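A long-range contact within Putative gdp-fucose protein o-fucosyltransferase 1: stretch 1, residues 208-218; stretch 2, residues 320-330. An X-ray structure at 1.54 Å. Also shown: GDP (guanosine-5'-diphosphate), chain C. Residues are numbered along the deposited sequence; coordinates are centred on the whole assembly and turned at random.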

# COMPACT_ATOMS: atom_id res chain seq x y z
N ASN A 208 9.39 -43.96 12.90
CA ASN A 208 8.67 -44.23 11.66
C ASN A 208 9.46 -44.28 10.37
O ASN A 208 8.99 -44.91 9.41
CB ASN A 208 7.53 -43.23 11.50
CG ASN A 208 6.56 -43.26 12.66
OD1 ASN A 208 5.79 -44.21 12.81
ND2 ASN A 208 6.61 -42.23 13.49
N LEU A 209 10.60 -43.60 10.33
CA LEU A 209 11.25 -43.30 9.05
C LEU A 209 12.66 -43.90 8.99
O LEU A 209 13.63 -43.27 9.43
CB LEU A 209 11.29 -41.78 8.81
CG LEU A 209 9.92 -41.09 8.69
CD1 LEU A 209 10.10 -39.56 8.69
CD2 LEU A 209 9.19 -41.56 7.42
N ALA A 210 12.75 -45.10 8.42
CA ALA A 210 14.06 -45.72 8.20
C ALA A 210 14.85 -44.83 7.25
O ALA A 210 14.32 -44.24 6.28
CB ALA A 210 13.91 -47.14 7.64
N LYS A 211 16.14 -44.69 7.56
CA LYS A 211 17.02 -43.81 6.78
C LYS A 211 17.82 -44.58 5.73
O LYS A 211 18.11 -45.76 5.91
CB LYS A 211 17.95 -43.06 7.72
CG LYS A 211 17.19 -41.95 8.53
CD LYS A 211 18.04 -41.31 9.63
CE LYS A 211 19.14 -40.39 9.07
NZ LYS A 211 18.58 -39.23 8.31
N PRO A 212 18.15 -43.91 4.62
CA PRO A 212 17.84 -42.50 4.32
C PRO A 212 16.39 -42.35 3.87
O PRO A 212 15.81 -43.28 3.30
CB PRO A 212 18.78 -42.18 3.15
CG PRO A 212 19.12 -43.48 2.52
CD PRO A 212 18.94 -44.58 3.55
N PHE A 213 15.78 -41.21 4.20
CA PHE A 213 14.37 -40.99 3.82
C PHE A 213 14.20 -39.78 2.93
O PHE A 213 14.95 -38.79 3.03
CB PHE A 213 13.38 -40.97 5.03
CG PHE A 213 13.39 -39.70 5.86
CD1 PHE A 213 14.29 -39.55 6.92
CD2 PHE A 213 12.43 -38.70 5.65
CE1 PHE A 213 14.25 -38.40 7.73
CE2 PHE A 213 12.39 -37.54 6.46
CZ PHE A 213 13.30 -37.39 7.50
N VAL A 214 13.24 -39.91 2.03
CA VAL A 214 12.81 -38.80 1.17
C VAL A 214 11.61 -38.16 1.83
O VAL A 214 10.67 -38.87 2.19
CB VAL A 214 12.37 -39.29 -0.24
CG1 VAL A 214 11.95 -38.10 -1.12
CG2 VAL A 214 13.49 -40.01 -0.97
N ALA A 215 11.64 -36.85 2.03
CA ALA A 215 10.45 -36.09 2.48
C ALA A 215 9.90 -35.30 1.33
O ALA A 215 10.69 -34.68 0.58
CB ALA A 215 10.82 -35.14 3.64
N VAL A 216 8.58 -35.30 1.19
CA VAL A 216 7.92 -34.57 0.09
C VAL A 216 6.84 -33.66 0.63
O VAL A 216 6.16 -34.02 1.59
CB VAL A 216 7.33 -35.52 -1.00
CG1 VAL A 216 8.41 -36.47 -1.51
CG2 VAL A 216 6.13 -36.29 -0.46
N HIS A 217 6.71 -32.50 0.01
CA HIS A 217 5.62 -31.57 0.28
C HIS A 217 4.61 -31.59 -0.85
O HIS A 217 4.95 -31.28 -1.99
CB HIS A 217 6.15 -30.14 0.47
CG HIS A 217 5.08 -29.16 0.81
ND1 HIS A 217 5.02 -27.88 0.29
CD2 HIS A 217 3.99 -29.29 1.61
CE1 HIS A 217 3.95 -27.27 0.76
NE2 HIS A 217 3.30 -28.10 1.56
N LEU A 218 3.39 -32.03 -0.53
CA LEU A 218 2.30 -32.10 -1.51
C LEU A 218 1.31 -30.99 -1.19
O LEU A 218 0.50 -31.10 -0.28
CB LEU A 218 1.61 -33.47 -1.47
CG LEU A 218 2.54 -34.68 -1.66
CD1 LEU A 218 1.72 -35.99 -1.71
CD2 LEU A 218 3.46 -34.56 -2.92
N ALA A 320 9.88 -29.18 10.25
CA ALA A 320 11.09 -29.62 10.93
C ALA A 320 11.56 -30.98 10.39
O ALA A 320 12.75 -31.17 10.13
CB ALA A 320 10.86 -29.67 12.44
N ILE A 321 10.62 -31.91 10.22
CA ILE A 321 10.96 -33.25 9.68
C ILE A 321 11.54 -33.12 8.28
O ILE A 321 12.53 -33.75 7.96
CB ILE A 321 9.73 -34.19 9.69
CG1 ILE A 321 9.36 -34.54 11.14
CG2 ILE A 321 10.01 -35.49 8.89
CD1 ILE A 321 7.98 -35.12 11.28
N MET A 322 10.92 -32.29 7.44
CA MET A 322 11.42 -32.13 6.08
C MET A 322 12.81 -31.50 6.09
O MET A 322 13.63 -31.81 5.22
CB MET A 322 10.43 -31.31 5.24
CG MET A 322 9.07 -32.02 5.04
SD MET A 322 7.96 -31.25 3.82
CE MET A 322 7.33 -29.97 4.90
N GLY A 323 13.09 -30.62 7.05
CA GLY A 323 14.43 -30.00 7.14
C GLY A 323 15.49 -31.03 7.52
O GLY A 323 16.68 -30.85 7.18
N ARG A 324 15.07 -32.11 8.18
CA ARG A 324 15.98 -33.18 8.64
C ARG A 324 16.14 -34.34 7.66
O ARG A 324 16.98 -35.22 7.88
CB ARG A 324 15.50 -33.74 9.98
CG ARG A 324 15.58 -32.69 11.08
CD ARG A 324 15.03 -33.21 12.43
NE ARG A 324 16.01 -34.08 13.06
CZ ARG A 324 16.99 -33.67 13.87
NH1 ARG A 324 17.15 -32.39 14.20
NH2 ARG A 324 17.83 -34.57 14.36
N ALA A 325 15.38 -34.31 6.57
CA ALA A 325 15.33 -35.43 5.61
C ALA A 325 16.66 -35.63 4.90
O ALA A 325 17.42 -34.70 4.76
CB ALA A 325 14.22 -35.19 4.58
N ASP A 326 16.90 -36.85 4.43
CA ASP A 326 18.08 -37.08 3.59
C ASP A 326 17.93 -36.39 2.25
O ASP A 326 18.92 -35.88 1.73
CB ASP A 326 18.34 -38.57 3.48
CG ASP A 326 18.61 -39.21 4.84
OD1 ASP A 326 17.63 -39.53 5.57
OD2 ASP A 326 19.81 -39.36 5.22
N LEU A 327 16.72 -36.36 1.71
CA LEU A 327 16.40 -35.62 0.48
C LEU A 327 15.00 -35.03 0.64
O LEU A 327 14.10 -35.72 1.10
CB LEU A 327 16.43 -36.52 -0.75
CG LEU A 327 16.02 -35.82 -2.07
CD1 LEU A 327 17.06 -34.76 -2.46
CD2 LEU A 327 15.83 -36.82 -3.19
N PHE A 328 14.84 -33.76 0.29
CA PHE A 328 13.56 -33.07 0.29
C PHE A 328 13.14 -32.82 -1.15
O PHE A 328 13.95 -32.34 -1.94
CB PHE A 328 13.69 -31.73 1.00
CG PHE A 328 12.50 -30.79 0.82
CD1 PHE A 328 11.20 -31.18 1.17
CD2 PHE A 328 12.69 -29.51 0.32
CE1 PHE A 328 10.15 -30.29 1.01
CE2 PHE A 328 11.61 -28.63 0.16
CZ PHE A 328 10.34 -29.02 0.52
N VAL A 329 11.91 -33.19 -1.49
CA VAL A 329 11.30 -32.79 -2.78
C VAL A 329 10.12 -31.88 -2.47
O VAL A 329 9.14 -32.31 -1.86
CB VAL A 329 10.83 -33.99 -3.66
CG1 VAL A 329 10.46 -33.49 -5.07
CG2 VAL A 329 11.92 -35.05 -3.75
N GLY A 330 10.24 -30.61 -2.86
CA GLY A 330 9.19 -29.64 -2.56
C GLY A 330 8.40 -29.16 -3.74
O GLY A 330 8.58 -29.65 -4.87
PB GDP C . 1.85 -21.24 0.37
O1B GDP C . 2.09 -22.71 0.35
O2B GDP C . 2.83 -20.08 0.01
O3B GDP C . 0.30 -20.79 0.70
O3A GDP C . 2.22 -21.42 2.04
PA GDP C . 1.58 -20.48 3.33
O1A GDP C . 2.47 -21.52 4.41
O2A GDP C . 1.65 -19.15 3.36
O5' GDP C . -0.06 -21.09 2.92
C5' GDP C . 0.21 -22.30 3.28
C4' GDP C . -0.55 -23.08 4.08
O4' GDP C . -1.45 -24.11 3.97
C3' GDP C . 0.36 -23.39 5.09
O3' GDP C . 0.73 -22.50 6.53
C2' GDP C . -0.55 -24.83 6.47
O2' GDP C . -1.37 -24.03 7.20
C1' GDP C . -1.16 -25.36 5.19
N9 GDP C . -0.29 -26.16 4.69
C8 GDP C . 0.60 -26.00 3.10
N7 GDP C . 1.18 -27.11 3.42
C5 GDP C . 1.08 -27.89 4.42
C6 GDP C . 1.58 -29.35 5.23
O6 GDP C . 2.35 -29.85 4.56
N1 GDP C . 1.01 -29.37 6.15
C2 GDP C . 0.17 -28.83 6.88
N2 GDP C . -0.25 -29.05 7.76
N3 GDP C . -0.57 -27.47 6.57
C4 GDP C . -0.01 -27.11 5.29
O HOH W 1 17.03 -37.39 9.84

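Parallel β-strands from distant parts of a chain are often held by more than their ladder of hydrogen bonds: side-chain polar contacts can reinforce the end of the ladder, and apolar side chains pack on the faces of the sheet. The contact between residues 208-218 and 320-330 combines both.

Asp-326, just before the second strand, carries the strongest polar interactions. Its OD1 forms a salt bridge with Lys-211 NZ at 2.9 Å and also accepts a hydrogen bond from the backbone, Phe-213 N to Asp-326 OD1, at 2.8 Å. A single carboxylate thus ties a side-chain ammonium group and a backbone amide to the point where the strands come together. One water extends this link, accepting from Lys-211 NZ and donating to Arg-324 O, 2.9 Å from each.

Beyond this anchor the strands run parallel, 17° apart in direction. Phe-213 O receives Leu-327 N at 3.3 Å; Ala-215 then bonds in both directions, its N to Leu-327 O at 2.9 Å and its O to Val-329 N at 2.8 Å. His-217 N continues the ladder to Val-329 O at 3.1 Å. This alternation is the signature of parallel pairing, in which one residue bonds to two neighbours flanking its partner, here Phe-328.

Side chains complete the arrangement. On the face bearing Val-214, Val-216, Leu-327 and Val-329, Val-329 meets both valines of the first strand: Val-214 CG1 lies 4.0 Å from Val-329 CG2, and Val-216 CG1 lies 4.1 Å from Val-329 CB. On the face of Ala-215, its methyl packs closely: Ala-215 CB lies 3.5 Å from Ala-325 CB and 3.8 Å from Met-322 CG of the helix. The Phe-213 ring receives Ala-325 CA over one face in a CH-π contact, while Phe-213 CE2 touches Ile-321 CG2 at 4.0 Å. Farther along the strand, His-217 NE2 donates to GDP N7 at 3.0 Å, joining this framework to the bound nucleotide.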